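Local atomic coordinates of glucose-6-phosphate isomerase (Plasmodium falciparum, PDB entry 3QKI), a protein that probably catalyses the reversible interconversion of glucose 6-phosphate and fructose 6-phosphate, the second step of glycolysis. Residues Ile378-Gln383 against Glu422-Gln428; Phe472-Ala476 against Ser513-Leu517. All coordinates share one frame; numbering follows the deposited sequence.

In the fold
Following the chain from the N terminus, strand 375-380 runs into contact 1, which closes a loop holding helix 388-400 and strand 418-420: a beta-alpha-beta crossover between neighbouring parallel strands. The chain then continues through helix 428-437 and strand 443-448 to helix 464-481, where contact 2 opens; it closes on strand 513-518, which lies parallel to 443-448 and completes another crossover of the same kind. The two loops follow one another in series. Contact 1 ties strand 375-380 and the residues that follow it to the loop leading to helix 428-437, whereas contact 2 seats helix 464-481 on the same mixed sheet. Q475 of that helix packs against Q428 and Y381, joining them. Both contacts also touch the second subunit.

Contact 1: Ile378-Gln383 against Glu422-Gln428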
loop_
_atom_site.group_PDB
_atom_site.type_symbol
_atom_site.label_atom_id
_atom_site.label_comp_id
_atom_site.label_asym_id
_atom_site.label_seq_id
_atom_site.Cartn_x
_atom_site.Cartn_y
_atom_site.Cartn_z
ATOM N N ILE A 378 5.214 -0.695 8.301
ATOM C CA ILE A 378 4.500 -1.837 8.893
ATOM C C ILE A 378 4.773 -2.986 7.986
ATOM O O ILE A 378 4.307 -3.002 6.838
ATOM C CB ILE A 378 2.986 -1.589 9.057
ATOM C CG1 ILE A 378 2.699 -0.385 9.985
ATOM C CG2 ILE A 378 2.273 -2.875 9.549
ATOM C CD1 ILE A 378 3.170 -0.499 11.550
ATOM N N LEU A 379 5.612 -3.904 8.456
ATOM C CA LEU A 379 6.119 -5.005 7.630
ATOM C C LEU A 379 5.853 -6.404 8.199
ATOM O O LEU A 379 6.729 -6.994 8.835
ATOM C CB LEU A 379 7.611 -4.781 7.340
ATOM C CG LEU A 379 8.025 -3.376 6.894
ATOM C CD1 LEU A 379 9.529 -3.228 6.971
ATOM C CD2 LEU A 379 7.477 -3.050 5.477
ATOM N N PRO A 380 4.635 -6.937 7.995
ATOM C CA PRO A 380 4.352 -8.297 8.481
ATOM C C PRO A 380 4.996 -9.340 7.548
ATOM O O PRO A 380 4.800 -9.277 6.335
ATOM C CB PRO A 380 2.829 -8.372 8.459
ATOM C CG PRO A 380 2.403 -7.395 7.396
ATOM C CD PRO A 380 3.475 -6.361 7.269
ATOM N N TYR A 381 5.772 -10.285 8.102
ATOM C CA TYR A 381 6.391 -11.363 7.307
ATOM C C TYR A 381 5.355 -12.508 7.237
ATOM O O TYR A 381 5.516 -13.575 7.832
ATOM C CB TYR A 381 7.752 -11.772 7.894
ATOM C CG TYR A 381 8.852 -10.897 7.337
ATOM C CD1 TYR A 381 8.898 -9.535 7.627
ATOM C CD2 TYR A 381 9.773 -11.400 6.423
ATOM C CE1 TYR A 381 9.850 -8.701 7.040
ATOM C CE2 TYR A 381 10.733 -10.574 5.828
ATOM C CZ TYR A 381 10.750 -9.219 6.121
ATOM O OH TYR A 381 11.681 -8.395 5.537
ATOM N N PHE A 382 4.238 -12.222 6.536
ATOM C CA PHE A 382 3.082 -13.096 6.438
ATOM C C PHE A 382 2.175 -12.522 5.359
ATOM O O PHE A 382 1.523 -11.501 5.573
ATOM C CB PHE A 382 2.339 -13.151 7.804
ATOM C CG PHE A 382 1.655 -14.461 8.125
ATOM C CD1 PHE A 382 2.396 -15.588 8.485
ATOM C CD2 PHE A 382 0.264 -14.572 8.071
ATOM C CE1 PHE A 382 1.752 -16.801 8.813
ATOM C CE2 PHE A 382 -0.376 -15.790 8.389
ATOM C CZ PHE A 382 0.369 -16.886 8.772
ATOM N N GLN A 383 2.148 -13.171 4.182
ATOM C CA GLN A 383 1.317 -12.717 3.073
ATOM C C GLN A 383 -0.185 -12.552 3.425
ATOM O O GLN A 383 -0.826 -11.665 2.863
ATOM C CB GLN A 383 1.539 -13.579 1.823
ATOM C CG GLN A 383 0.886 -13.036 0.543
ATOM C CD GLN A 383 1.443 -11.709 0.073
ATOM O OE1 GLN A 383 2.503 -11.251 0.486
ATOM N NE2 GLN A 383 0.709 -11.037 -0.777
ATOM N N GLU A 422 4.372 -3.138 2.963
ATOM C CA GLU A 422 3.981 -4.314 2.202
ATOM C C GLU A 422 4.474 -5.509 2.995
ATOM O O GLU A 422 5.486 -5.389 3.692
ATOM C CB GLU A 422 4.648 -4.323 0.809
ATOM C CG GLU A 422 3.982 -3.392 -0.208
ATOM C CD GLU A 422 2.492 -3.561 -0.471
ATOM O OE1 GLU A 422 1.965 -4.695 -0.376
ATOM O OE2 GLU A 422 1.858 -2.546 -0.833
ATOM N N PRO A 423 3.795 -6.676 2.902
ATOM C CA PRO A 423 4.283 -7.855 3.646
ATOM C C PRO A 423 5.671 -8.292 3.194
ATOM O O PRO A 423 6.010 -8.112 2.038
ATOM C CB PRO A 423 3.274 -8.959 3.314
ATOM C CG PRO A 423 2.142 -8.296 2.685
ATOM C CD PRO A 423 2.568 -6.972 2.137
ATOM N N GLY A 424 6.473 -8.795 4.123
ATOM C CA GLY A 424 7.770 -9.361 3.789
ATOM C C GLY A 424 7.534 -10.749 3.195
ATOM O O GLY A 424 6.580 -11.435 3.596
ATOM N N THR A 425 8.322 -11.191 2.210
ATOM C CA THR A 425 9.506 -10.583 1.603
ATOM C C THR A 425 9.190 -9.585 0.481
ATOM O O THR A 425 10.131 -9.025 -0.074
ATOM C CB THR A 425 10.457 -11.689 1.075
ATOM O OG1 THR A 425 9.737 -12.529 0.161
ATOM C CG2 THR A 425 11.101 -12.499 2.184
ATOM N N ASN A 426 7.899 -9.356 0.132
ATOM C CA ASN A 426 7.551 -8.407 -0.943
ATOM C C ASN A 426 8.120 -6.994 -0.772
ATOM O O ASN A 426 8.747 -6.486 -1.704
ATOM C CB ASN A 426 6.052 -8.340 -1.163
ATOM C CG ASN A 426 5.432 -9.592 -1.680
ATOM O OD1 ASN A 426 6.098 -10.557 -1.998
ATOM N ND2 ASN A 426 4.126 -9.596 -1.793
ATOM N N GLY A 427 7.894 -6.371 0.398
ATOM C CA GLY A 427 8.394 -5.024 0.675
ATOM C C GLY A 427 9.909 -4.997 0.616
ATOM O O GLY A 427 10.526 -4.069 0.097
ATOM N N GLN A 428 10.504 -6.081 1.094
ATOM C CA GLN A 428 11.926 -6.327 1.119
ATOM C C GLN A 428 12.564 -6.228 -0.263
ATOM O O GLN A 428 13.583 -5.551 -0.419
ATOM C CB GLN A 428 12.201 -7.667 1.823
ATOM C CG GLN A 428 13.668 -8.034 1.937
ATOM C CD GLN A 428 13.828 -9.359 2.645
ATOM O OE1 GLN A 428 13.188 -9.640 3.682
ATOM N NE2 GLN A 428 14.687 -10.192 2.103
#
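Two side-chain torsions bring Y381 and Q428 together: the tyrosine CG stands beside its own backbone N and anti to the carbonyl carbon (chi1 -87°), while Q428 sets CG anti to its backbone N (chi1 -179°) and stays extended beyond it. Y381 is the centre of an inverse gamma turn that follows on from P380, in the mixed sheet of the isomerase. Its ring lies over the loop that leads into helix 428-437, with G424 CA 3.6 Å from the Y381 ring centroid in a CH-pi contact almost exactly along the ring normal. The glycine brings no side chain between its backbone and the tyrosine face, and the peptide bond that follows it, before T425, is cis.

At the ring's edge, Y381 OH donates to Q428 OE1 over 2.7 Å, reaching a lone pair in the carbonyl plane. The tyrosine hydroxyl also bonds Y432, and Q428 NE2 bonds N471, so the hydroxyl has a second partner and the amide is also held through its nitrogen. T425, beside the ring, has its side chain about 4 Å from that of H429, a residue of the fructose 6-phosphate site.

On the backbone, P380 O serves two N-H groups, receiving G424 N at 2.8 Å and, through a weak bond within the turn, F382 N at 3.0 Å. Farther along, Q383 meets P423 and N426, but its polar end is bonded to N225 of the second subunit. The Q383 chain bends at chi2 (64°), placing its OE1 3.7 Å from P423 CG.

Contact 2: Phe472-Ala476 against Ser513-Leu517; sequences FFAQA and STLLL
S513 OG donates to a water over 2.8 Å, and the same water donates to A476 O over 2.9 Å. This bridge is the polar element in an otherwise apolar helix-on-sheet packing, in which segments 472-476 and 513-517 run nearly antiparallel, at 163°, their axes 9.8 Å apart at closest approach. It is the layered arrangement of an alpha/beta fold, with alternate strand residues S513, L515 and L517 directed at the helix.

L515 occupies the middle. L515 CD2 lies over one face of the F472 ring, displaced toward the rim, in a CH-pi contact of 4.0 Å to the centroid, and meets A476 CB at 3.7 Å, so this methyl is wedged between two successive helix turns. F472 extends toward the strand with CG anti to its backbone N (chi1 174°), which also brings F472 CZ to 3.7 Å from L516 O. Beside it, F473 presents its ring edge to L517, F473 CZ to L517 CD2 at 4.1 Å, while F472 CD2 sits over the centre of the F473 face. L590 and Y593 of the second subunit pack on F473 and L517 respectively.

No direct hydrogen bond joins the two segments, and F472 O is buried with no partner in the model. The chemistry thus implies a contact carried by dispersion and apolar burial between rings and methyls, with the water as its polar link.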
loop_
_atom_site.group_PDB
_atom_site.type_symbol
_atom_site.label_atom_id
_atom_site.label_comp_id
_atom_site.label_asym_id
_atom_site.label_seq_id
_atom_site.Cartn_x
_atom_site.Cartn_y
_atom_site.Cartn_z
ATOM N N PHE A 472 13.179 -12.286 8.486
ATOM C CA PHE A 472 12.577 -11.585 9.618
ATOM C C PHE A 472 13.682 -11.256 10.621
ATOM O O PHE A 472 13.807 -10.100 11.012
ATOM C CB PHE A 472 11.472 -12.475 10.258
ATOM C CG PHE A 472 10.827 -11.961 11.527
ATOM C CD1 PHE A 472 9.789 -11.029 11.473
ATOM C CD2 PHE A 472 11.225 -12.440 12.772
ATOM C CE1 PHE A 472 9.178 -10.566 12.642
ATOM C CE2 PHE A 472 10.607 -11.982 13.949
ATOM C CZ PHE A 472 9.587 -11.043 13.871
ATOM N N PHE A 473 14.525 -12.253 10.993
ATOM C CA PHE A 473 15.605 -12.041 11.972
ATOM C C PHE A 473 16.767 -11.220 11.395
ATOM O O PHE A 473 17.224 -10.273 12.032
ATOM C CB PHE A 473 16.083 -13.379 12.562
ATOM C CG PHE A 473 14.993 -14.120 13.315
ATOM C CD1 PHE A 473 14.613 -13.725 14.597
ATOM C CD2 PHE A 473 14.317 -15.189 12.726
ATOM C CE1 PHE A 473 13.584 -14.397 15.285
ATOM C CE2 PHE A 473 13.289 -15.852 13.412
ATOM C CZ PHE A 473 12.923 -15.441 14.682
ATOM N N ALA A 474 17.218 -11.567 10.176
ATOM C CA ALA A 474 18.341 -10.941 9.502
ATOM C C ALA A 474 18.141 -9.474 9.194
ATOM O O ALA A 474 19.100 -8.713 9.354
ATOM C CB ALA A 474 18.669 -11.675 8.230
ATOM N N GLN A 475 16.927 -9.081 8.722
ATOM C CA GLN A 475 16.645 -7.697 8.358
ATOM C C GLN A 475 16.764 -6.801 9.588
ATOM O O GLN A 475 17.419 -5.772 9.515
ATOM C CB GLN A 475 15.279 -7.544 7.648
ATOM C CG GLN A 475 15.269 -8.056 6.195
ATOM C CD GLN A 475 16.135 -7.236 5.269
ATOM O OE1 GLN A 475 16.268 -6.020 5.412
ATOM N NE2 GLN A 475 16.734 -7.885 4.291
ATOM N N ALA A 476 16.176 -7.215 10.717
ATOM C CA ALA A 476 16.223 -6.457 11.974
ATOM C C ALA A 476 17.698 -6.253 12.404
ATOM O O ALA A 476 18.095 -5.133 12.714
ATOM C CB ALA A 476 15.448 -7.206 13.060
ATOM N N SER A 513 14.232 -0.958 14.821
ATOM C CA SER A 513 13.166 -1.919 14.555
ATOM C C SER A 513 12.522 -2.480 15.819
ATOM O O SER A 513 13.178 -2.650 16.858
ATOM C CB SER A 513 13.657 -3.080 13.686
ATOM O OG SER A 513 14.557 -3.906 14.386
ATOM N N THR A 514 11.241 -2.824 15.692
ATOM C CA THR A 514 10.503 -3.531 16.714
ATOM C C THR A 514 10.137 -4.867 16.098
ATOM O O THR A 514 9.691 -4.907 14.948
ATOM C CB THR A 514 9.255 -2.755 17.140
ATOM O OG1 THR A 514 9.666 -1.503 17.686
ATOM C CG2 THR A 514 8.429 -3.528 18.160
ATOM N N LEU A 515 10.345 -5.954 16.834
ATOM C CA LEU A 515 9.953 -7.292 16.396
ATOM C C LEU A 515 8.780 -7.784 17.225
ATOM O O LEU A 515 8.822 -7.739 18.455
ATOM C CB LEU A 515 11.105 -8.306 16.486
ATOM C CG LEU A 515 12.340 -8.089 15.622
ATOM C CD1 LEU A 515 13.366 -9.173 15.904
ATOM C CD2 LEU A 515 12.018 -8.204 14.169
ATOM N N LEU A 516 7.732 -8.252 16.552
ATOM C CA LEU A 516 6.551 -8.859 17.177
ATOM C C LEU A 516 6.504 -10.295 16.665
ATOM O O LEU A 516 6.326 -10.504 15.454
ATOM C CB LEU A 516 5.245 -8.108 16.831
ATOM C CG LEU A 516 5.066 -6.720 17.431
ATOM C CD1 LEU A 516 3.918 -5.962 16.747
ATOM C CD2 LEU A 516 4.773 -6.792 18.932
ATOM N N LEU A 517 6.725 -11.277 17.570
ATOM C CA LEU A 517 6.738 -12.683 17.176
ATOM C C LEU A 517 5.664 -13.460 17.913
ATOM O O LEU A 517 5.752 -13.610 19.126
ATOM C CB LEU A 517 8.146 -13.335 17.343
ATOM C CG LEU A 517 8.295 -14.841 17.011
ATOM C CD1 LEU A 517 7.852 -15.161 15.570
ATOM C CD2 LEU A 517 9.736 -15.296 17.208
HETATM O O HOH W 1 16.972 -2.652 13.721
#